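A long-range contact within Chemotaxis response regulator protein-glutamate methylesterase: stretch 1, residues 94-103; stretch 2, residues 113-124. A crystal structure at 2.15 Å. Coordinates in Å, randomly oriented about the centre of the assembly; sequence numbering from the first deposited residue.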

# COMPACT_ATOMS: atom_id res chain seq x y z
N LYS A 94 -3.90 5.57 18.88
CA LYS A 94 -4.53 4.77 17.83
C LYS A 94 -4.39 5.48 16.49
O LYS A 94 -4.09 6.68 16.45
N VAL A 95 -4.61 4.75 15.40
CA VAL A 95 -4.51 5.33 14.06
C VAL A 95 -5.84 5.23 13.32
O VAL A 95 -6.49 4.19 13.32
N PHE A 96 -6.23 6.34 12.70
CA PHE A 96 -7.49 6.42 11.97
C PHE A 96 -7.30 6.96 10.55
O PHE A 96 -6.38 7.72 10.28
N PHE A 97 -8.20 6.55 9.65
CA PHE A 97 -8.17 7.01 8.27
C PHE A 97 -8.93 8.32 8.15
O PHE A 97 -9.79 8.64 8.98
N PHE A 98 -8.61 9.09 7.12
CA PHE A 98 -9.34 10.31 6.83
C PHE A 98 -9.29 10.53 5.33
O PHE A 98 -8.30 10.20 4.68
N LEU A 99 -10.43 10.94 4.77
CA LEU A 99 -10.53 11.18 3.35
C LEU A 99 -10.24 12.63 3.04
O LEU A 99 -10.97 13.54 3.43
N ASP A 100 -9.12 12.84 2.36
CA ASP A 100 -8.66 14.17 2.00
C ASP A 100 -8.99 14.47 0.54
O ASP A 100 -8.83 13.60 -0.33
N LYS A 101 -9.45 15.68 0.26
CA LYS A 101 -9.80 16.04 -1.11
C LYS A 101 -8.91 17.12 -1.72
O LYS A 101 -9.39 17.95 -2.49
N SER A 102 -7.62 17.09 -1.39
CA SER A 102 -6.69 18.05 -1.96
C SER A 102 -6.41 17.68 -3.41
O SER A 102 -6.86 16.64 -3.89
N ASP A 103 -5.67 18.53 -4.11
CA ASP A 103 -5.34 18.33 -5.52
C ASP A 103 -4.77 16.96 -5.88
O ASP A 103 -4.16 16.29 -5.06
N ASP A 113 1.49 8.20 -2.83
CA ASP A 113 2.44 9.14 -2.22
C ASP A 113 1.83 9.83 -0.99
O ASP A 113 2.50 10.01 0.02
N PHE A 114 0.56 10.21 -1.09
CA PHE A 114 -0.13 10.87 0.01
C PHE A 114 -0.26 9.94 1.22
O PHE A 114 0.03 10.34 2.36
N THR A 115 -0.70 8.70 0.99
CA THR A 115 -0.86 7.73 2.08
C THR A 115 0.47 7.40 2.75
O THR A 115 0.54 7.29 3.99
N LEU A 116 1.52 7.23 1.95
CA LEU A 116 2.84 6.91 2.47
C LEU A 116 3.42 8.07 3.27
O LEU A 116 4.10 7.86 4.27
N ASP A 117 3.15 9.29 2.82
CA ASP A 117 3.63 10.49 3.52
C ASP A 117 3.07 10.46 4.94
O ASP A 117 3.81 10.62 5.91
N LYS A 118 1.76 10.23 5.04
CA LYS A 118 1.11 10.17 6.34
C LYS A 118 1.56 8.97 7.16
O LYS A 118 1.93 9.14 8.32
N ALA A 119 1.58 7.78 6.56
CA ALA A 119 1.98 6.56 7.27
C ALA A 119 3.40 6.64 7.82
O ALA A 119 3.64 6.30 8.98
N ALA A 120 4.34 7.09 6.99
CA ALA A 120 5.74 7.21 7.38
C ALA A 120 5.94 8.13 8.58
O ALA A 120 6.71 7.82 9.49
N GLU A 121 5.25 9.26 8.58
CA GLU A 121 5.37 10.23 9.66
C GLU A 121 4.88 9.65 10.99
O GLU A 121 5.40 10.00 12.06
N ILE A 122 3.89 8.76 10.93
CA ILE A 122 3.33 8.13 12.12
C ILE A 122 4.11 6.90 12.57
O ILE A 122 4.51 6.81 13.73
N TYR A 123 4.29 5.95 11.66
CA TYR A 123 4.99 4.71 11.96
C TYR A 123 6.52 4.77 11.87
O TYR A 123 7.20 3.90 12.41
N LYS A 124 7.04 5.77 11.18
CA LYS A 124 8.48 5.94 11.01
C LYS A 124 9.24 4.67 10.60
O LYS A 124 8.91 4.07 9.58

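No hydrogen bond or salt bridge joins these two stretches; the contact consists of side-chain packing, and it buries just 286 Å² over both sides. The strand 94-100 and the helix 113-123 run nearly antiparallel, at 172°, with their axes 11.1 Å apart at closest approach. Side chains from both stretches fill the space between the backbones. In this antiparallel arrangement, the CA of Val95 is nearest that of Ile122 and the CA of Asp100 nearest that of Phe114.

At the Val95 end, the valine points toward the helix with chi1 t. Both of its methyl groups meet the helix side chains, CG2 more closely. Val95 CG2 lies 4.1 Å from Ile122 CG2, a contact between two methyl groups. Ile122 also points toward the strand, with chi1 m and chi2 t. Tyr123 leaves the helix sideways, but its m rotamer brings the end of the ring nearer to the strand. Val95 CG2 is 3.3 Å from Tyr123 OH and 3.9 Å from Tyr123 CZ. The hydroxyl is thus packed against a methyl group, which offers it no polar partner.

Phe98 occupies the middle of the contact. Its CA-to-CB bond points sideways, yet with chi1 p the ring ends closer to the helix. Phe98 CZ is 4.2 Å from Lys118 CE, which sits at the edge of the ring, near its plane. Lys118 points toward the strand with chi angles m, m, t and m. Its aliphatic part meets Phe98, while its charge is used within the helix: Lys118 NZ forms a salt bridge with Asp117 OD2 at 3.3 Å.

Phe114 points toward the strand with chi1 t and has the largest covered area on the helix side, 58 Å². Phe98 CE1 approaches the edge of its ring, 4.2 Å from Phe114 CZ. Asp100, also t, points toward the helix, and its CG lies 3.6 Å from Phe114 CZ. The polar partner of Asp100 lies in its own stretch. Ser102 OG donates to Asp100 OD2 at 2.7 Å, and Ser102 N donates to the same Asp100 OD2 at 3.0 Å. Ser102, with chi1 p, is thereby tied to Asp100, and its OG comes within 4.1 Å of Phe114 CE1.

Lys94, Phe96 and Leu99 point away from the helix and make no contact with it. Phe97 points sideways and its end comes nearer, but Phe97 CE1 gets no closer than 6.1 Å to Thr115 CG2.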

# COMPACT_ATOMS: atom_id res chain seq x y z
CB LYS A 94 -6.02 4.57 18.13
CG LYS A 94 -6.33 3.76 19.37
CD LYS A 94 -7.81 3.87 19.71
CE LYS A 94 -8.15 3.19 21.02
NZ LYS A 94 -8.10 1.71 20.90
CB VAL A 95 -3.39 4.65 13.24
CG1 VAL A 95 -3.29 5.29 11.86
CG2 VAL A 95 -2.05 4.80 13.97
CB PHE A 96 -8.46 7.35 12.72
CG PHE A 96 -8.78 6.90 14.12
CD1 PHE A 96 -9.87 6.08 14.37
CD2 PHE A 96 -7.98 7.29 15.19
CE1 PHE A 96 -10.16 5.64 15.67
CE2 PHE A 96 -8.26 6.86 16.49
CZ PHE A 96 -9.36 6.03 16.73
CB PHE A 97 -8.90 6.02 7.35
CG PHE A 97 -8.19 4.73 7.13
CD1 PHE A 97 -6.94 4.70 6.52
CD2 PHE A 97 -8.78 3.53 7.50
CE1 PHE A 97 -6.29 3.49 6.27
CE2 PHE A 97 -8.15 2.31 7.25
CZ PHE A 97 -6.90 2.30 6.63
CB PHE A 98 -8.85 11.53 7.63
CG PHE A 98 -7.50 12.06 7.23
CD1 PHE A 98 -7.37 12.93 6.15
CD2 PHE A 98 -6.37 11.77 7.99
CE1 PHE A 98 -6.14 13.50 5.83
CE2 PHE A 98 -5.13 12.34 7.68
CZ PHE A 98 -5.02 13.21 6.60
CB LEU A 99 -11.91 10.75 2.84
CG LEU A 99 -12.21 9.26 3.02
CD1 LEU A 99 -13.60 8.92 2.49
CD2 LEU A 99 -11.16 8.43 2.30
CB ASP A 100 -7.15 14.24 2.25
CG ASP A 100 -6.56 15.59 1.95
OD1 ASP A 100 -6.53 16.45 2.86
OD2 ASP A 100 -6.10 15.78 0.81
CB LYS A 101 -11.28 16.43 -1.22
CG LYS A 101 -12.02 15.58 -2.25
CD LYS A 101 -13.44 16.06 -2.49
CE LYS A 101 -14.31 14.96 -3.07
NZ LYS A 101 -13.64 14.24 -4.18
CB SER A 102 -5.39 18.11 -1.14
OG SER A 102 -4.70 16.88 -1.16
CB ASP A 103 -4.37 19.41 -6.00
CG ASP A 103 -5.00 20.79 -6.08
OD1 ASP A 103 -6.24 20.90 -5.94
OD2 ASP A 103 -4.26 21.76 -6.30
CB ASP A 113 2.89 10.21 -3.22
CG ASP A 113 4.00 9.73 -4.15
OD1 ASP A 113 4.62 8.68 -3.87
OD2 ASP A 113 4.26 10.42 -5.15
CB PHE A 114 -1.52 11.34 -0.43
CG PHE A 114 -2.23 12.19 0.60
CD1 PHE A 114 -2.21 13.58 0.51
CD2 PHE A 114 -2.92 11.61 1.66
CE1 PHE A 114 -2.86 14.37 1.45
CE2 PHE A 114 -3.57 12.39 2.61
CZ PHE A 114 -3.55 13.77 2.50
CB THR A 115 -1.54 6.44 1.57
OG1 THR A 115 -2.84 6.75 1.06
CG2 THR A 115 -1.70 5.43 2.71
CB LEU A 116 3.78 6.52 1.33
CG LEU A 116 3.57 5.11 0.78
CD1 LEU A 116 4.20 4.96 -0.59
CD2 LEU A 116 4.16 4.12 1.75
CB ASP A 117 3.15 11.75 2.79
CG ASP A 117 3.49 13.03 3.53
OD1 ASP A 117 4.61 13.14 4.09
OD2 ASP A 117 2.64 13.95 3.56
CB LYS A 118 -0.42 10.18 6.18
CG LYS A 118 -0.96 11.47 5.58
CD LYS A 118 -0.44 12.68 6.35
CE LYS A 118 -0.93 13.98 5.75
NZ LYS A 118 -0.53 14.12 4.32
CB ALA A 119 1.83 5.34 6.38
CB ALA A 120 6.56 7.69 6.21
CB GLU A 121 4.58 11.48 9.30
CG GLU A 121 5.13 12.77 9.88
CD GLU A 121 4.58 14.01 9.19
OE1 GLU A 121 4.38 13.98 7.95
OE2 GLU A 121 4.34 15.02 9.89
CB ILE A 122 1.86 7.70 11.89
CG1 ILE A 122 0.98 8.92 11.61
CG2 ILE A 122 1.33 6.94 13.10
CD1 ILE A 122 -0.46 8.57 11.29
CB TYR A 123 4.44 3.58 11.09
CG TYR A 123 3.01 3.21 11.40
CD1 TYR A 123 2.71 2.13 12.24
CD2 TYR A 123 1.95 3.93 10.87
CE1 TYR A 123 1.39 1.78 12.53
CE2 TYR A 123 0.63 3.59 11.15
CZ TYR A 123 0.36 2.52 11.98
OH TYR A 123 -0.95 2.18 12.25
CB LYS A 124 9.09 6.58 12.27
CG LYS A 124 8.61 8.01 12.50
CD LYS A 124 9.35 8.67 13.65
CE LYS A 124 8.92 10.13 13.83
NZ LYS A 124 7.50 10.24 14.29